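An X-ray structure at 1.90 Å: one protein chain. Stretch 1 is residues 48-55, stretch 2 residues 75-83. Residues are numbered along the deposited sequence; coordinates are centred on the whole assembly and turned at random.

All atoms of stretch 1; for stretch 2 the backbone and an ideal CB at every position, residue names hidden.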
# COMPACT_ATOMS: atom_id res chain seq x y z
N PHE A 48 -7.63 3.70 14.28
CA PHE A 48 -6.65 4.64 13.74
C PHE A 48 -7.08 6.06 14.10
O PHE A 48 -8.27 6.35 14.14
CB PHE A 48 -6.49 4.48 12.23
CG PHE A 48 -5.66 3.29 11.84
CD1 PHE A 48 -4.30 3.44 11.57
CD2 PHE A 48 -6.23 2.02 11.76
CE1 PHE A 48 -3.52 2.34 11.24
CE2 PHE A 48 -5.45 0.91 11.41
CZ PHE A 48 -4.10 1.08 11.15
N GLY A 49 -6.11 6.93 14.37
CA GLY A 49 -6.39 8.25 14.90
C GLY A 49 -6.46 9.39 13.90
O GLY A 49 -7.03 10.43 14.19
N ARG A 50 -5.86 9.20 12.74
CA ARG A 50 -5.83 10.25 11.72
C ARG A 50 -5.45 9.66 10.38
O ARG A 50 -4.84 8.57 10.31
CB ARG A 50 -4.82 11.34 12.10
CG ARG A 50 -3.37 10.88 12.07
CD ARG A 50 -2.48 11.76 12.94
NE ARG A 50 -2.92 11.76 14.32
CZ ARG A 50 -2.78 10.74 15.17
NH1 ARG A 50 -2.19 9.61 14.78
NH2 ARG A 50 -3.24 10.85 16.41
N LEU A 51 -5.80 10.37 9.31
CA LEU A 51 -5.45 9.98 7.96
C LEU A 51 -4.46 10.97 7.36
O LEU A 51 -4.60 12.19 7.51
CB LEU A 51 -6.68 9.97 7.06
CG LEU A 51 -7.96 9.31 7.56
CD1 LEU A 51 -9.03 9.44 6.45
CD2 LEU A 51 -7.70 7.85 7.92
N VAL A 52 -3.48 10.44 6.65
CA VAL A 52 -2.63 11.26 5.80
C VAL A 52 -2.69 10.70 4.38
O VAL A 52 -2.51 9.48 4.19
CB VAL A 52 -1.16 11.27 6.31
CG1 VAL A 52 -0.25 12.02 5.32
CG2 VAL A 52 -1.09 11.90 7.71
N PHE A 53 -2.96 11.56 3.40
CA PHE A 53 -2.95 11.17 2.00
C PHE A 53 -1.76 11.80 1.31
O PHE A 53 -1.58 13.02 1.41
CB PHE A 53 -4.22 11.65 1.27
CG PHE A 53 -5.49 11.05 1.83
CD1 PHE A 53 -5.96 9.84 1.35
CD2 PHE A 53 -6.19 11.71 2.83
CE1 PHE A 53 -7.14 9.27 1.86
CE2 PHE A 53 -7.37 11.15 3.36
CZ PHE A 53 -7.85 9.94 2.87
N VAL A 54 -0.96 11.01 0.61
CA VAL A 54 -0.01 11.62 -0.32
C VAL A 54 -0.68 11.69 -1.70
O VAL A 54 -1.13 10.68 -2.23
CB VAL A 54 1.34 10.87 -0.39
CG1 VAL A 54 1.14 9.39 -0.70
CG2 VAL A 54 2.28 11.56 -1.40
N ILE A 55 -0.76 12.90 -2.25
CA ILE A 55 -1.34 13.13 -3.56
C ILE A 55 -0.37 14.00 -4.37
O ILE A 55 0.79 14.16 -3.97
CB ILE A 55 -2.71 13.84 -3.47
CG1 ILE A 55 -2.58 15.22 -2.82
CG2 ILE A 55 -3.73 12.98 -2.69
CD1 ILE A 55 -3.81 16.12 -3.09
N UNK A 75 -12.80 12.15 10.98
CA UNK A 75 -11.46 11.78 11.41
C UNK A 75 -10.53 12.88 10.89
O UNK A 75 -10.79 13.44 9.82
CB UNK A 75 -11.06 10.40 10.90
N UNK A 76 -9.47 13.21 11.64
CA UNK A 76 -8.52 14.22 11.15
C UNK A 76 -7.89 13.78 9.84
O UNK A 76 -7.57 12.59 9.67
CB UNK A 76 -7.43 14.49 12.19
N UNK A 77 -7.72 14.71 8.91
CA UNK A 77 -7.12 14.38 7.61
C UNK A 77 -6.06 15.41 7.24
O UNK A 77 -6.20 16.57 7.55
CB UNK A 77 -8.19 14.31 6.52
N UNK A 78 -5.01 14.96 6.57
CA UNK A 78 -3.96 15.87 6.12
C UNK A 78 -3.46 15.43 4.75
O UNK A 78 -3.39 14.22 4.47
CB UNK A 78 -2.81 15.92 7.13
N UNK A 79 -3.13 16.40 3.90
CA UNK A 79 -2.53 16.13 2.59
C UNK A 79 -1.03 16.42 2.59
O UNK A 79 -0.58 17.43 3.13
CB UNK A 79 -3.22 16.96 1.51
N UNK A 80 -0.26 15.51 1.99
CA UNK A 80 1.13 15.78 1.63
C UNK A 80 1.28 15.55 0.14
O UNK A 80 0.42 14.93 -0.49
CB UNK A 80 2.10 14.90 2.42
N UNK A 81 2.36 16.08 -0.45
CA UNK A 81 2.44 16.15 -1.91
C UNK A 81 3.70 15.51 -2.48
O UNK A 81 4.81 15.86 -2.08
CB UNK A 81 2.37 17.61 -2.36
N UNK A 82 3.52 14.59 -3.42
CA UNK A 82 4.67 13.98 -4.10
C UNK A 82 4.96 14.74 -5.37
O UNK A 82 4.16 14.71 -6.31
CB UNK A 82 4.42 12.50 -4.41
N UNK A 83 6.11 15.41 -5.42
CA UNK A 83 6.55 16.11 -6.62
C UNK A 83 7.93 15.62 -7.06
O UNK A 83 8.73 15.15 -6.24
CB UNK A 83 6.58 17.62 -6.38

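The two backbones run side by side as parallel strands. Position 75 lies just ahead of the paired strand, and its CA-to-CB bond points toward stretch 1, with the ideal CB 4.7 Å from Leu 51 CG. An apolar chain of middling length would suit, since Leu 51 offers only carbon. Ile 75, extended with both chi angles t, brings CD1 to 3.5 Å from Leu 51 CD2.

At 76 the bond points sideways. The amide has no acceptor in stretch 1, and phi is -60°, so proline is allowed among many others. In Pro 76, O lies 2.9 Å from Leu 51 N in a hydrogen bond, and ring CD sits 3.3 Å from Gly 49 O.

Position 77 shares a sheet face with Leu 51 and Phe 53, its ideal CB 4.5 Å from Phe 53 CE2. A beta-branched or other apolar residue fits. Val 77 sets CG1 3.9 Å from Leu 51 CD1 and near the plane of the Phe 53 ring, at its edge.

Position 78 turns to the other face, where stretch 1 offers the two methyls of Val 52 and no charge; polar or apolar chains could serve. Glu 78 extends along that face, and its backbone does the binding: N to Leu 51 O at 3.0 Å, and O to Phe 53 N at 2.9 Å.

At 79, between Phe 53 and Ile 55, a branched aliphatic chain could touch both. Leu 79 does: CD2 is 3.8 Å from Phe 53 CB and CD1 3.9 Å from Ile 55 CD1.

Position 80 looks onto two valines, which favours a compact apolar group. Val 80 answers with CG2, 3.7 Å from Val 54 CB and 4.1 Å from Val 52 CG1, while its N and O bond to Phe 53 O and Ile 55 N.

Position 81 returns to the face of Ile 55, whose CD1 invites a large apolar or aromatic chain. Phe 81 brings CE1 to 3.7 Å from that Ile 55 CD1.

Position 82 points sideways, its amide directed at Ile 55 O; a chain with an aliphatic start is enough. Gln 82 donates from N to Ile 55 O at 2.8 Å and lays CB 3.8 Å from Val 54 CG2.

At 83 stretch 1 offers nothing within 5.5 Å of the ideal CB and so sets no preference; Glu 83 makes its side-chain hydrogen bond elsewhere in the structure.

Stretch 2, residues 75-83: IPVELVFQE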
# COMPACT_ATOMS: atom_id res chain seq x y z
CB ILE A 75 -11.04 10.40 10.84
CG1 ILE A 75 -9.64 10.01 11.34
CG2 ILE A 75 -11.06 10.40 9.31
CD1 ILE A 75 -9.22 8.62 10.94
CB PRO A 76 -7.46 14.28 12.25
CG PRO A 76 -8.18 13.82 13.50
CD PRO A 76 -9.12 12.75 13.00
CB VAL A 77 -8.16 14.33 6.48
CG1 VAL A 77 -9.23 13.28 6.78
CG2 VAL A 77 -8.81 15.69 6.26
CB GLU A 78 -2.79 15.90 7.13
CG GLU A 78 -1.56 16.62 6.57
CD GLU A 78 -0.58 17.12 7.63
OE1 GLU A 78 -0.65 16.67 8.80
OE2 GLU A 78 0.26 17.98 7.29
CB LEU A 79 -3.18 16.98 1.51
CG LEU A 79 -4.68 16.82 1.33
CD1 LEU A 79 -5.19 17.75 0.21
CD2 LEU A 79 -5.02 15.37 1.03
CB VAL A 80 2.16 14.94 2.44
CG1 VAL A 80 2.01 15.24 3.93
CG2 VAL A 80 2.02 13.42 2.17
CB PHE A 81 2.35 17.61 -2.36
CG PHE A 81 1.06 18.26 -1.98
CD1 PHE A 81 -0.04 18.19 -2.81
CD2 PHE A 81 0.93 18.89 -0.75
CE1 PHE A 81 -1.26 18.77 -2.44
CE2 PHE A 81 -0.26 19.47 -0.37
CZ PHE A 81 -1.36 19.41 -1.22
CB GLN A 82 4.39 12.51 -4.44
CG GLN A 82 5.56 11.83 -5.16
CD GLN A 82 5.21 10.46 -5.75
OE1 GLN A 82 4.09 10.25 -6.23
NE2 GLN A 82 6.18 9.55 -5.76
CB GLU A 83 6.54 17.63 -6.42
CG GLU A 83 5.20 18.20 -5.92
CD GLU A 83 4.00 17.93 -6.85
OE1 GLU A 83 4.20 17.84 -8.09
OE2 GLU A 83 2.86 17.82 -6.34
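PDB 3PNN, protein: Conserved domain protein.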